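Local coordinates for protein carbonic anhydrase (Neosartorya fumigata, PDB 6LAC) that probably catalyses the reversible hydration of carbon dioxide to hydrogencarbonate as a zinc-dependent beta-class carbonic anhydrase, at residues A[103-106]-A[107-110]. The protein carries 1 engineered substitution. Residues are numbered along the deposited sequence; the frame is centred on the assembly and turned at random.
Sequences LQKP and WSSV
Pro106 and Trp107 meet side by side where the loop after strand 83-89 runs into helix 107-117: Pro106 CD lies 3.6 Å from Trp107 CZ3, and Pro106 CG sits over one face of the indole. A cis peptide bond before Pro106 reverses the chain in a type VIa-like turn over 104-107, just ahead of the helix. On the other flank Leu103, its CG anti to the backbone N (chi1 -168°), crosses Trp107 at about a right angle and sets CD1 3.9 Å from Trp107 CB. Trp107 also packs on Leu58, Met61 and Val63 and on Ala70 of the second subunit, while Leu103 touches Tyr74 of that subunit.

Val110 N to Pro106 O, 2.9 Å and nearly in line with the carbonyl, opens the helix. Ser108 N ties it back across the turn, reaching Gln104 O at 3.0 Å from above the carbonyl plane.

Lys105 CG, anti to its carbonyl carbon (chi1 -63°), lies 3.4 Å from Ser108 OG and as close to Ser109 OG, in van der Waals contact.

Gln104 O thus serves twice, accepting the Ser108 N-H while lying in plane at the indole edge, 3.5 Å from Trp107 CE3; backbone bonding and apolar packing together probably hold the helix start at the subunit interface.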
loop_
_atom_site.group_PDB
_atom_site.type_symbol
_atom_site.label_atom_id
_atom_site.label_comp_id
_atom_site.label_asym_id
_atom_site.label_seq_id
_atom_site.Cartn_x
_atom_site.Cartn_y
_atom_site.Cartn_z
ATOM N N LEU A 103 -2.809 9.378 14.640
ATOM C CA LEU A 103 -1.965 8.170 14.413
ATOM C C LEU A 103 -2.069 7.248 15.633
ATOM O O LEU A 103 -1.667 7.654 16.719
ATOM C CB LEU A 103 -0.522 8.606 14.128
ATOM C CG LEU A 103 0.399 7.515 13.585
ATOM C CD1 LEU A 103 -0.037 7.039 12.205
ATOM C CD2 LEU A 103 1.841 7.992 13.571
ATOM N N GLN A 104 -2.580 6.029 15.451
ATOM C CA GLN A 104 -2.785 5.040 16.532
ATOM C C GLN A 104 -1.512 4.211 16.774
ATOM O O GLN A 104 -0.582 4.227 15.925
ATOM C CB GLN A 104 -3.945 4.115 16.179
ATOM C CG GLN A 104 -5.221 4.901 15.887
ATOM C CD GLN A 104 -6.306 4.076 15.243
ATOM O OE1 GLN A 104 -6.232 2.852 15.198
ATOM N NE2 GLN A 104 -7.352 4.756 14.777
ATOM N N LYS A 105 -1.480 3.531 17.905
ATOM C CA LYS A 105 -0.451 2.518 18.246
ATOM C C LYS A 105 -0.695 1.265 17.413
ATOM O O LYS A 105 -1.835 0.960 17.066
ATOM C CB LYS A 105 -0.520 2.149 19.721
ATOM C CG LYS A 105 -0.234 3.296 20.668
ATOM C CD LYS A 105 -0.374 2.890 22.108
ATOM C CE LYS A 105 -0.430 4.083 23.034
ATOM N NZ LYS A 105 -0.484 3.661 24.450
ATOM N N PRO A 106 0.349 0.494 17.038
ATOM C CA PRO A 106 1.737 0.783 17.414
ATOM C C PRO A 106 2.541 1.788 16.582
ATOM O O PRO A 106 3.636 2.147 16.972
ATOM C CB PRO A 106 2.390 -0.584 17.256
ATOM C CG PRO A 106 1.620 -1.225 16.138
ATOM C CD PRO A 106 0.186 -0.791 16.345
ATOM N N TRP A 107 1.984 2.336 15.506
ATOM C CA TRP A 107 2.675 3.333 14.654
ATOM C C TRP A 107 3.186 4.493 15.509
ATOM O O TRP A 107 4.362 4.904 15.390
ATOM C CB TRP A 107 1.754 3.816 13.522
ATOM C CG TRP A 107 1.396 2.727 12.557
ATOM C CD1 TRP A 107 2.091 2.357 11.444
ATOM C CD2 TRP A 107 0.345 1.755 12.699
ATOM N NE1 TRP A 107 1.519 1.254 10.861
ATOM C CE2 TRP A 107 0.437 0.870 11.609
ATOM C CE3 TRP A 107 -0.691 1.563 13.619
ATOM C CZ2 TRP A 107 -0.436 -0.199 11.443
ATOM C CZ3 TRP A 107 -1.561 0.518 13.440
ATOM C CH2 TRP A 107 -1.414 -0.374 12.397
ATOM N N SER A 108 2.322 5.012 16.367
ATOM C CA SER A 108 2.690 6.174 17.202
ATOM C C SER A 108 3.771 5.771 18.208
ATOM O O SER A 108 4.628 6.591 18.427
ATOM C CB SER A 108 1.475 6.735 17.860
ATOM O OG SER A 108 0.945 5.780 18.739
ATOM N N SER A 109 3.761 4.547 18.711
ATOM C CA SER A 109 4.798 4.037 19.657
ATOM C C SER A 109 6.146 3.910 18.928
ATOM O O SER A 109 7.212 4.282 19.489
ATOM C CB SER A 109 4.410 2.736 20.291
ATOM O OG SER A 109 3.076 2.768 20.790
ATOM N N VAL A 110 6.151 3.420 17.693
ATOM C CA VAL A 110 7.417 3.336 16.907
ATOM C C VAL A 110 8.056 4.713 16.791
ATOM O O VAL A 110 9.256 4.863 17.033
ATOM C CB VAL A 110 7.140 2.741 15.525
ATOM C CG1 VAL A 110 8.352 2.875 14.600
ATOM C CG2 VAL A 110 6.679 1.311 15.714
#